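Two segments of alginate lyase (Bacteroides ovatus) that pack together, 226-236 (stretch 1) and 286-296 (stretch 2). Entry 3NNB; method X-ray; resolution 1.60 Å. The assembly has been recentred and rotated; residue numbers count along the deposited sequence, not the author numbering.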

# COMPACT_ATOMS: atom_id res chain seq x y z
N TYR A 226 0.30 -7.34 6.67
CA TYR A 226 0.27 -6.91 8.09
C TYR A 226 1.67 -6.66 8.57
O TYR A 226 1.94 -5.66 9.20
CB TYR A 226 -0.42 -7.96 8.95
CG TYR A 226 -0.37 -7.65 10.44
CD1 TYR A 226 0.73 -8.01 11.19
CD2 TYR A 226 -1.42 -6.97 11.07
CE1 TYR A 226 0.80 -7.76 12.55
CE2 TYR A 226 -1.37 -6.70 12.46
CZ TYR A 226 -0.27 -7.10 13.19
OH TYR A 226 -0.12 -6.88 14.57
N ASP A 227 2.56 -7.60 8.27
CA ASP A 227 3.95 -7.47 8.75
C ASP A 227 4.63 -6.23 8.15
O ASP A 227 5.37 -5.53 8.83
CB ASP A 227 4.77 -8.70 8.42
CG ASP A 227 4.49 -9.87 9.33
OD1 ASP A 227 3.62 -9.79 10.22
OD2 ASP A 227 5.17 -10.91 9.15
N VAL A 228 4.43 -5.99 6.85
CA VAL A 228 5.00 -4.79 6.22
C VAL A 228 4.53 -3.51 6.91
O VAL A 228 5.33 -2.62 7.21
CB VAL A 228 4.73 -4.71 4.68
CG1 VAL A 228 5.45 -3.53 4.07
CG2 VAL A 228 5.18 -6.01 4.00
N GLN A 229 3.23 -3.44 7.16
CA GLN A 229 2.67 -2.24 7.77
C GLN A 229 3.20 -2.11 9.19
O GLN A 229 3.63 -1.05 9.59
CB GLN A 229 1.13 -2.36 7.82
CG GLN A 229 0.43 -2.38 6.47
CD GLN A 229 -1.05 -2.07 6.62
OE1 GLN A 229 -1.42 -0.93 6.93
NE2 GLN A 229 -1.92 -3.08 6.36
N LEU A 230 3.20 -3.21 9.96
CA LEU A 230 3.71 -3.13 11.34
C LEU A 230 5.17 -2.60 11.34
O LEU A 230 5.55 -1.73 12.15
CB LEU A 230 3.62 -4.48 12.04
CG LEU A 230 3.97 -4.46 13.54
CD1 LEU A 230 2.87 -3.75 14.34
CD2 LEU A 230 4.17 -5.93 14.03
N THR A 231 5.96 -3.10 10.40
CA THR A 231 7.38 -2.75 10.31
C THR A 231 7.53 -1.26 9.98
O THR A 231 8.27 -0.54 10.65
CB THR A 231 8.09 -3.61 9.30
OG1 THR A 231 7.98 -4.98 9.71
CG2 THR A 231 9.60 -3.25 9.22
N ALA A 232 6.81 -0.80 8.95
CA ALA A 232 6.90 0.59 8.56
C ALA A 232 6.42 1.53 9.69
O ALA A 232 7.04 2.59 9.92
CB ALA A 232 6.03 0.83 7.32
N TYR A 233 5.32 1.19 10.36
CA TYR A 233 4.76 2.09 11.40
C TYR A 233 5.66 2.06 12.63
O TYR A 233 5.87 3.09 13.26
CB TYR A 233 3.31 1.75 11.74
CG TYR A 233 2.42 1.69 10.52
CD1 TYR A 233 2.76 2.34 9.37
CD2 TYR A 233 1.25 0.93 10.51
CE1 TYR A 233 1.95 2.23 8.20
CE2 TYR A 233 0.45 0.85 9.42
CZ TYR A 233 0.80 1.47 8.24
OH TYR A 233 0.04 1.31 7.10
N ALA A 234 6.25 0.90 12.91
CA ALA A 234 7.22 0.79 14.01
C ALA A 234 8.40 1.73 13.74
O ALA A 234 8.83 2.47 14.64
CB ALA A 234 7.70 -0.69 14.18
N LEU A 235 8.93 1.74 12.51
CA LEU A 235 10.09 2.57 12.19
C LEU A 235 9.71 4.04 12.29
O LEU A 235 10.48 4.83 12.86
CB LEU A 235 10.66 2.29 10.80
CG LEU A 235 11.41 0.97 10.71
CD1 LEU A 235 11.69 0.58 9.25
CD2 LEU A 235 12.75 1.10 11.48
N TYR A 236 8.53 4.41 11.80
CA TYR A 236 8.13 5.82 11.82
C TYR A 236 8.01 6.37 13.26
O TYR A 236 8.30 7.53 13.51
CB TYR A 236 6.80 6.04 11.09
CG TYR A 236 6.39 7.48 10.98
CD1 TYR A 236 7.21 8.41 10.33
CD2 TYR A 236 5.19 7.92 11.51
CE1 TYR A 236 6.84 9.77 10.23
CE2 TYR A 236 4.85 9.27 11.46
CZ TYR A 236 5.66 10.17 10.80
OH TYR A 236 5.31 11.53 10.66
N LEU A 286 8.37 -6.92 -2.08
CA LEU A 286 9.38 -5.94 -2.48
C LEU A 286 9.39 -4.70 -1.61
O LEU A 286 10.44 -4.14 -1.34
CB LEU A 286 9.29 -5.62 -3.97
CG LEU A 286 9.57 -6.80 -4.91
CD1 LEU A 286 9.18 -6.54 -6.38
CD2 LEU A 286 11.07 -7.15 -4.88
N ASP A 287 8.21 -4.27 -1.14
CA ASP A 287 8.16 -3.20 -0.15
C ASP A 287 8.91 -3.62 1.12
O ASP A 287 9.68 -2.84 1.65
CB ASP A 287 6.69 -2.90 0.25
CG ASP A 287 5.93 -2.12 -0.81
OD1 ASP A 287 6.50 -1.47 -1.70
OD2 ASP A 287 4.68 -2.21 -0.75
N MSE A 288 8.73 -4.85 1.60
CA MSE A 288 9.45 -5.34 2.75
C MSE A 288 10.95 -5.38 2.45
O MSE A 288 11.76 -5.04 3.31
CB MSE A 288 8.97 -6.72 3.17
CG MSE A 288 9.55 -7.22 4.49
SE MSE A 288 9.34 -5.95 5.96
CE MSE A 288 8.55 -7.15 7.18
N CYS A 289 11.32 -5.84 1.25
CA CYS A 289 12.75 -5.88 0.89
C CYS A 289 13.35 -4.47 0.97
O CYS A 289 14.47 -4.30 1.46
CB CYS A 289 12.93 -6.41 -0.53
SG CYS A 289 12.55 -8.17 -0.73
N SER A 290 12.59 -3.47 0.48
CA SER A 290 13.05 -2.08 0.49
C SER A 290 13.23 -1.58 1.93
O SER A 290 14.31 -1.08 2.29
CB SER A 290 12.08 -1.18 -0.29
OG SER A 290 12.02 -1.61 -1.64
N ILE A 291 12.20 -1.76 2.77
CA ILE A 291 12.31 -1.36 4.18
C ILE A 291 13.49 -2.05 4.86
O ILE A 291 14.32 -1.39 5.50
CB ILE A 291 11.05 -1.69 4.95
CG1 ILE A 291 9.89 -0.89 4.38
CG2 ILE A 291 11.21 -1.36 6.46
CD1 ILE A 291 8.51 -1.39 4.89
N ALA A 292 13.58 -3.37 4.67
CA ALA A 292 14.63 -4.18 5.29
C ALA A 292 16.02 -3.74 4.87
O ALA A 292 16.96 -3.75 5.68
CB ALA A 292 14.37 -5.65 4.96
N SER A 293 16.18 -3.35 3.62
CA SER A 293 17.51 -2.96 3.11
C SER A 293 18.03 -1.75 3.87
O SER A 293 19.25 -1.54 4.03
CB SER A 293 17.47 -2.64 1.61
OG SER A 293 16.77 -1.43 1.36
N THR A 294 17.12 -0.89 4.29
CA THR A 294 17.55 0.33 5.02
C THR A 294 18.13 -0.01 6.40
O THR A 294 18.84 0.83 6.99
CB THR A 294 16.42 1.37 5.15
OG1 THR A 294 15.44 0.97 6.11
CG2 THR A 294 15.79 1.70 3.78
N LEU A 295 17.82 -1.19 6.93
CA LEU A 295 18.33 -1.67 8.17
C LEU A 295 19.41 -2.76 7.93
O LEU A 295 19.78 -3.43 8.86
CB LEU A 295 17.20 -2.25 9.02
CG LEU A 295 16.04 -1.34 9.41
CD1 LEU A 295 15.05 -2.10 10.28
CD2 LEU A 295 16.55 -0.10 10.10
N GLY A 296 19.85 -2.94 6.69
CA GLY A 296 20.87 -3.93 6.36
C GLY A 296 20.45 -5.38 6.47
O GLY A 296 21.28 -6.27 6.60

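Helices that pack side by side often do so by knobs-into-holes packing, in which a side chain of one helix drops into the space framed by four residues of its neighbour. The two segments of this alginate lyase give a compact example. The knob is Ile291, whose CA-to-CB bond points toward the opposing helix and whose side chain sits among Val228, Thr231, Ala232 and Leu235. These four residues follow the i, i+3, i+4, i+7 spacing that lines one face of an α-helix. The branched side chain reaches all four: CD1 of Ile291 lies 3.8 Å from CG1 of Val228 and 4.1 Å from CB of Ala232, while CG2 of Ile291 approaches CG2 of Thr231 at 3.7 Å and CD1 of Leu235 at 3.4 Å. Dispersion forces and the exclusion of water are the chemistry here; no hydrogen bond crosses between the stretches.

The helices run in broadly the same direction, with 28° between their axes and a closest approach of 9.8 Å. Their backbones come nearer at Val228 and Met288, where the CA atoms are 5.7 Å apart, than at Ala232 and Ile291, where the CA separation is 7.2 Å.

Beyond the knob, the apolar surface extends in both directions along the helices. Toward the N-terminal end, Val228 packs its CG2 against CB of Met288, 3.9 Å away, and its CG1 lies 4.1 Å from CB of Asp287. Toward the C-terminal end, CD2 of Leu235 meets CD1 of Leu295 at 4.1 Å. Leu295 belongs to a type I turn from Ser293 to Gly296, so the contact continues past the regular helix.

At the polar edge, the selenomethionine Met288 meets two oxygens of the other helix. Its CA-to-CB bond points sideways, but the end of the side chain comes nearer the other helix, bringing CE of Met288 to 3.4 Å from OG1 of Thr231 and 3.9 Å from O of Asp227. A methyl group can pack against these oxygens without leaving the hydroxyl unpaired, because OG1 of Thr231 donates a hydrogen bond to O of Asp227 at 2.8 Å, within its own helix. O of Asp227 also accepts the backbone hydrogen bond from N of Thr231, at 3.0 Å. Both carboxylate oxygens of Asp227, and OD2 of Asp287, find hydrogen-bond partners elsewhere in the structure. The general lesson is that polar groups bordering such an interface can be satisfied without bonding across it, while apolar side chains pack across it.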